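PDB 3ICJ: amidohydrolase 3 domain-containing protein from Pyrococcus furiosus, which probably hydrolyses carbon-nitrogen bonds other than peptide bonds, using a zinc-containing amidohydrolase active site. Local coordinates for residues A[211-225]-A[247-260]. Sequence-based numbering, arbitrary orientation.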
loop_
_atom_site.group_PDB
_atom_site.type_symbol
_atom_site.label_atom_id
_atom_site.label_comp_id
_atom_site.label_asym_id
_atom_site.label_seq_id
_atom_site.Cartn_x
_atom_site.Cartn_y
_atom_site.Cartn_z
ATOM N N ASN A 211 -10.385 2.037 15.418
ATOM C CA ASN A 211 -9.280 2.809 14.848
ATOM C C ASN A 211 -9.151 4.237 15.373
ATOM O O ASN A 211 -8.039 4.740 15.541
ATOM C CB ASN A 211 -9.379 2.854 13.319
ATOM C CG ASN A 211 -9.164 1.495 12.671
ATOM O OD1 ASN A 211 -8.575 0.585 13.260
ATOM N ND2 ASN A 211 -9.648 1.354 11.444
ATOM N N GLU A 212 -10.283 4.884 15.617
ATOM C CA GLU A 212 -10.300 6.288 16.012
ATOM C C GLU A 212 -10.367 6.531 17.526
ATOM O O GLU A 212 -9.733 7.462 18.024
ATOM C CB GLU A 212 -11.445 7.024 15.310
ATOM C CG GLU A 212 -11.340 7.006 13.791
ATOM C CD GLU A 212 -12.495 7.719 13.103
ATOM O OE1 GLU A 212 -12.385 7.963 11.887
ATOM O OE2 GLU A 212 -13.507 8.031 13.766
ATOM N N LYS A 213 -11.139 5.713 18.240
ATOM C CA LYS A 213 -11.337 5.898 19.684
ATOM C C LYS A 213 -10.488 4.988 20.588
ATOM O O LYS A 213 -9.884 5.473 21.532
ATOM C CB LYS A 213 -12.820 5.770 20.065
ATOM C CG LYS A 213 -13.097 6.147 21.523
ATOM C CD LYS A 213 -14.511 5.832 21.989
ATOM C CE LYS A 213 -14.667 6.218 23.461
ATOM N NZ LYS A 213 -16.002 5.864 24.003
ATOM N N ILE A 214 -10.446 3.688 20.299
ATOM C CA ILE A 214 -9.886 2.690 21.236
ATOM C C ILE A 214 -8.360 2.509 21.157
ATOM O O ILE A 214 -7.671 2.557 22.184
ATOM C CB ILE A 214 -10.608 1.332 21.087
ATOM C CG1 ILE A 214 -12.100 1.512 21.372
ATOM C CG2 ILE A 214 -10.008 0.279 22.014
ATOM C CD1 ILE A 214 -12.964 0.501 20.676
ATOM N N LEU A 215 -7.837 2.291 19.950
ATOM C CA LEU A 215 -6.385 2.231 19.736
ATOM C C LEU A 215 -5.703 3.559 20.085
ATOM O O LEU A 215 -6.267 4.622 19.882
ATOM C CB LEU A 215 -6.066 1.818 18.298
ATOM C CG LEU A 215 -6.607 0.437 17.906
ATOM C CD1 LEU A 215 -6.385 0.188 16.428
ATOM C CD2 LEU A 215 -6.003 -0.678 18.748
ATOM N N THR A 216 -4.505 3.484 20.647
ATOM C CA THR A 216 -3.791 4.673 21.118
ATOM C C THR A 216 -2.656 5.007 20.155
ATOM O O THR A 216 -2.376 4.230 19.234
ATOM C CB THR A 216 -3.193 4.480 22.537
ATOM O OG1 THR A 216 -2.157 3.486 22.490
ATOM C CG2 THR A 216 -4.264 4.083 23.545
ATOM N N VAL A 217 -2.015 6.157 20.371
ATOM C CA VAL A 217 -0.809 6.546 19.622
ATOM C C VAL A 217 0.297 5.482 19.765
ATOM O O VAL A 217 0.881 5.079 18.772
ATOM C CB VAL A 217 -0.301 7.954 20.027
ATOM C CG1 VAL A 217 1.117 8.225 19.469
ATOM C CG2 VAL A 217 -1.295 9.019 19.559
ATOM N N LYS A 218 0.538 5.007 20.990
ATOM C CA LYS A 218 1.500 3.919 21.239
ATOM C C LYS A 218 1.186 2.641 20.445
ATOM O O LYS A 218 2.096 2.028 19.874
ATOM C CB LYS A 218 1.564 3.573 22.734
ATOM C CG LYS A 218 2.628 4.291 23.546
ATOM C CD LYS A 218 2.493 3.972 25.045
ATOM C CE LYS A 218 2.711 2.486 25.380
ATOM N NZ LYS A 218 4.149 2.151 25.593
ATOM N N ASP A 219 -0.091 2.243 20.402
ATOM C CA ASP A 219 -0.507 1.092 19.575
ATOM C C ASP A 219 -0.119 1.329 18.111
ATOM O O ASP A 219 0.426 0.429 17.460
ATOM C CB ASP A 219 -2.011 0.855 19.617
ATOM C CG ASP A 219 -2.528 0.446 20.978
ATOM O OD1 ASP A 219 -1.819 -0.242 21.739
ATOM O OD2 ASP A 219 -3.693 0.788 21.262
ATOM N N TYR A 220 -0.366 2.535 17.601
ATOM C CA TYR A 220 -0.013 2.843 16.203
ATOM C C TYR A 220 1.480 2.839 15.923
ATOM O O TYR A 220 1.889 2.364 14.860
ATOM C CB TYR A 220 -0.609 4.163 15.715
ATOM C CG TYR A 220 -2.020 4.032 15.219
ATOM C CD1 TYR A 220 -3.091 4.069 16.104
ATOM C CD2 TYR A 220 -2.287 3.848 13.866
ATOM C CE1 TYR A 220 -4.405 3.944 15.658
ATOM C CE2 TYR A 220 -3.611 3.724 13.398
ATOM C CZ TYR A 220 -4.662 3.776 14.311
ATOM O OH TYR A 220 -5.967 3.651 13.883
ATOM N N LYS A 221 2.282 3.305 16.886
ATOM C CA LYS A 221 3.752 3.273 16.764
ATOM C C LYS A 221 4.232 1.840 16.614
ATOM O O LYS A 221 5.088 1.544 15.788
ATOM C CB LYS A 221 4.417 3.903 17.993
ATOM C CG LYS A 221 4.315 5.427 18.077
ATOM C CD LYS A 221 4.926 5.929 19.373
ATOM C CE LYS A 221 6.445 5.892 19.298
ATOM N NZ LYS A 221 7.070 6.119 20.637
ATOM N N HIS A 222 3.662 0.965 17.436
ATOM C CA HIS A 222 3.978 -0.451 17.424
ATOM C C HIS A 222 3.601 -1.118 16.085
ATOM O O HIS A 222 4.409 -1.842 15.503
ATOM C CB HIS A 222 3.300 -1.146 18.603
ATOM C CG HIS A 222 3.843 -2.513 18.870
ATOM N ND1 HIS A 222 3.429 -3.626 18.173
ATOM C CD2 HIS A 222 4.787 -2.942 19.739
ATOM C CE1 HIS A 222 4.084 -4.685 18.610
ATOM N NE2 HIS A 222 4.914 -4.298 19.560
ATOM N N TYR A 223 2.387 -0.859 15.603
ATOM C CA TYR A 223 1.945 -1.351 14.281
ATOM C C TYR A 223 2.869 -0.910 13.166
ATOM O O TYR A 223 3.285 -1.715 12.328
ATOM C CB TYR A 223 0.496 -0.902 13.976
ATOM C CG TYR A 223 -0.533 -1.530 14.918
ATOM C CD1 TYR A 223 -0.347 -2.824 15.408
ATOM C CD2 TYR A 223 -1.677 -0.838 15.315
ATOM C CE1 TYR A 223 -1.266 -3.417 16.263
ATOM C CE2 TYR A 223 -2.611 -1.431 16.178
ATOM C CZ TYR A 223 -2.390 -2.717 16.644
ATOM O OH TYR A 223 -3.284 -3.326 17.486
ATOM N N ILE A 224 3.199 0.374 13.163
ATOM C CA ILE A 224 4.047 0.928 12.140
ATOM C C ILE A 224 5.442 0.311 12.202
ATOM O O ILE A 224 5.998 -0.043 11.162
ATOM C CB ILE A 224 4.096 2.489 12.215
ATOM C CG1 ILE A 224 2.725 3.051 11.826
ATOM C CG2 ILE A 224 5.200 3.037 11.309
ATOM C CD1 ILE A 224 2.486 4.503 12.270
ATOM N N GLU A 225 5.991 0.163 13.412
ATOM C CA GLU A 225 7.292 -0.518 13.560
ATOM C C GLU A 225 7.304 -1.996 13.130
ATOM O O GLU A 225 8.294 -2.450 12.534
ATOM C CB GLU A 225 7.857 -0.376 14.965
ATOM C CG GLU A 225 8.396 1.026 15.262
ATOM C CD GLU A 225 9.027 1.144 16.647
ATOM O OE1 GLU A 225 10.239 1.448 16.741
ATOM O OE2 GLU A 225 8.303 0.951 17.643
ATOM N N LYS A 247 -4.241 9.579 14.508
ATOM C CA LYS A 247 -3.342 8.820 15.387
ATOM C C LYS A 247 -2.114 8.227 14.687
ATOM O O LYS A 247 -1.032 8.198 15.280
ATOM C CB LYS A 247 -4.108 7.745 16.180
ATOM C CG LYS A 247 -4.955 8.352 17.299
ATOM C CD LYS A 247 -5.815 7.324 18.017
ATOM C CE LYS A 247 -6.525 7.997 19.183
ATOM N NZ LYS A 247 -7.568 7.131 19.821
ATOM N N ALA A 248 -2.289 7.760 13.451
ATOM C CA ALA A 248 -1.152 7.311 12.639
ATOM C C ALA A 248 -0.127 8.420 12.377
ATOM O O ALA A 248 1.054 8.158 12.502
ATOM C CB ALA A 248 -1.601 6.685 11.341
ATOM N N LEU A 249 -0.587 9.628 12.025
ATOM C CA LEU A 249 0.282 10.818 11.936
ATOM C C LEU A 249 0.988 11.151 13.252
ATOM O O LEU A 249 2.199 11.356 13.252
ATOM C CB LEU A 249 -0.463 12.051 11.390
ATOM C CG LEU A 249 0.401 13.310 11.146
ATOM C CD1 LEU A 249 1.479 13.047 10.092
ATOM C CD2 LEU A 249 -0.453 14.466 10.700
ATOM N N LYS A 250 0.245 11.189 14.365
ATOM C CA LYS A 250 0.856 11.429 15.680
ATOM C C LYS A 250 1.954 10.402 15.960
ATOM O O LYS A 250 3.011 10.757 16.476
ATOM C CB LYS A 250 -0.179 11.387 16.815
ATOM C CG LYS A 250 -1.092 12.595 16.961
ATOM C CD LYS A 250 -1.835 12.493 18.300
ATOM C CE LYS A 250 -2.791 13.669 18.546
ATOM N NZ LYS A 250 -3.553 13.978 17.301
ATOM N N ALA A 251 1.717 9.140 15.576
ATOM C CA ALA A 251 2.727 8.082 15.714
ATOM C C ALA A 251 3.951 8.281 14.816
ATOM O O ALA A 251 5.072 8.019 15.241
ATOM C CB ALA A 251 2.099 6.694 15.443
ATOM N N LEU A 252 3.731 8.702 13.571
ATOM C CA LEU A 252 4.827 8.941 12.637
ATOM C C LEU A 252 5.742 10.107 13.051
ATOM O O LEU A 252 6.963 9.976 12.948
ATOM C CB LEU A 252 4.290 9.175 11.204
ATOM C CG LEU A 252 3.732 7.967 10.421
ATOM C CD1 LEU A 252 3.059 8.446 9.161
ATOM C CD2 LEU A 252 4.829 6.939 10.050
ATOM N N PHE A 253 5.172 11.226 13.514
ATOM C CA PHE A 253 5.991 12.365 14.013
ATOM C C PHE A 253 6.832 11.886 15.199
ATOM O O PHE A 253 8.009 12.237 15.324
ATOM C CB PHE A 253 5.124 13.529 14.502
ATOM C CG PHE A 253 4.551 14.405 13.406
ATOM C CD1 PHE A 253 5.342 14.881 12.365
ATOM C CD2 PHE A 253 3.229 14.818 13.465
ATOM C CE1 PHE A 253 4.795 15.721 11.374
ATOM C CE2 PHE A 253 2.688 15.652 12.490
ATOM C CZ PHE A 253 3.469 16.104 11.442
ATOM N N GLU A 254 6.225 11.087 16.065
ATOM C CA GLU A 254 6.953 10.582 17.255
ATOM C C GLU A 254 8.098 9.622 16.886
ATOM O O GLU A 254 9.242 9.785 17.351
ATOM C CB GLU A 254 5.990 9.954 18.262
ATOM C CG GLU A 254 6.618 9.670 19.626
ATOM C CD GLU A 254 5.596 9.432 20.722
ATOM O OE1 GLU A 254 5.806 8.508 21.544
ATOM O OE2 GLU A 254 4.602 10.182 20.787
ATOM N N LEU A 255 7.810 8.651 16.022
ATOM C CA LEU A 255 8.846 7.749 15.520
ATOM C C LEU A 255 10.006 8.481 14.826
ATOM O O LEU A 255 11.179 8.152 15.082
ATOM C CB LEU A 255 8.246 6.657 14.607
ATOM C CG LEU A 255 7.358 5.593 15.272
ATOM C CD1 LEU A 255 6.530 4.799 14.222
ATOM C CD2 LEU A 255 8.143 4.652 16.178
ATOM N N GLU A 256 9.678 9.467 13.987
ATOM C CA GLU A 256 10.649 10.335 13.308
ATOM C C GLU A 256 11.599 11.053 14.282
ATOM O O GLU A 256 12.814 10.862 14.190
ATOM C CB GLU A 256 9.945 11.320 12.362
ATOM C CG GLU A 256 10.764 12.575 11.936
ATOM C CD GLU A 256 11.658 12.397 10.698
ATOM O OE1 GLU A 256 11.631 11.339 10.027
ATOM O OE2 GLU A 256 12.406 13.352 10.388
ATOM N N ARG A 257 11.068 11.818 15.235
ATOM C CA ARG A 257 11.942 12.491 16.220
ATOM C C ARG A 257 12.655 11.536 17.197
ATOM O O ARG A 257 13.719 11.861 17.698
ATOM C CB ARG A 257 11.227 13.623 16.969
ATOM C CG ARG A 257 10.160 13.167 17.958
ATOM C CD ARG A 257 9.576 14.352 18.682
ATOM N NE ARG A 257 8.552 13.965 19.651
ATOM C CZ ARG A 257 7.234 13.981 19.426
ATOM N NH1 ARG A 257 6.400 13.610 20.386
ATOM N NH2 ARG A 257 6.742 14.359 18.255
ATOM N N GLU A 258 12.109 10.348 17.412
ATOM C CA GLU A 258 12.799 9.311 18.173
ATOM C C GLU A 258 13.874 8.526 17.438
ATOM O O GLU A 258 14.524 7.688 18.019
ATOM C CB GLU A 258 11.812 8.330 18.783
ATOM C CG GLU A 258 10.962 8.886 19.865
ATOM C CD GLU A 258 9.943 7.897 20.345
ATOM O OE1 GLU A 258 9.756 6.871 19.683
ATOM O OE2 GLU A 258 9.334 8.142 21.385
ATOM N N GLY A 259 14.049 8.797 16.161
ATOM C CA GLY A 259 15.056 8.114 15.345
ATOM C C GLY A 259 14.674 6.665 15.059
ATOM O O GLY A 259 15.526 5.833 14.768
ATOM N N ARG A 260 13.386 6.366 15.139
ATOM C CA ARG A 260 12.878 4.986 15.045
ATOM C C ARG A 260 12.249 4.654 13.685
ATOM O O ARG A 260 11.840 3.508 13.439
ATOM C CB ARG A 260 11.912 4.714 16.200
ATOM C CG ARG A 260 12.616 4.345 17.493
ATOM C CD ARG A 260 11.719 4.483 18.737
ATOM N NE ARG A 260 10.594 3.538 18.797
ATOM C CZ ARG A 260 9.710 3.458 19.803
ATOM N NH1 ARG A 260 8.720 2.574 19.752
ATOM N NH2 ARG A 260 9.800 4.256 20.867
HETATM O O HOH W 1 6.516 3.589 21.820
HETATM O O HOH W 2 12.276 1.363 14.924
#
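K247 reaches out from helix 246-257 to E212 and L215, where helix 200-214 gives way to the link before helix 217-233. Its chain runs straight beyond CG (chi3 175°), carrying NZ past the Y220 ring to a carbonyl of the last helical turn and one of the link: NZ donates to E212 O at 2.8 Å, from above that carbonyl's plane, and to L215 O at 2.8 Å, almost in line with the C=O. On the way, K247 CB lies over one face of the Y220 ring, 4.2 Å from its centroid, a CH-pi contact; A248 N lies over the same face, toward the rim, and A248 CB touches CD2. The tyrosine hydroxyl donates to N211 O in the last turn of helix 200-214.

K221, the residue after Y220, does a different job. Its CG rests on A251 CB at 3.7 Å, and a bend at chi3 (76°) lifts NZ to two acid side chains, E254 and E258. E254 OE1 is met on its anti side and E258 OE1 on its syn side, each 2.9 Å from K221 NZ, and a water accepts a third bond. R260 lays its guanidinium over K221 CE; K221 NZ and R260 NH2, both donors, lie close, and sharing E258 OE1 probably offsets their like charge. E225 takes R260 side-on, NE to OE1 and NH1 to OE2 (2.7 Å), both oxygens near the guanidinium plane although the carboxylate is turned 38° from it.

Between these polar ends V217 and I224 enter holes of helix 246-257, and A251 fits back among V217, Y220, K221 and I224. The axes of 217-225 and 247-257 come within 8.2 Å, crossing at -68°, consistent with the small A248 and A251 at the crossing. This is knobs-into-holes packing of two helices joined through strand 236-244, the helix-strand-helix succession of the amidohydrolase (beta/alpha) barrel.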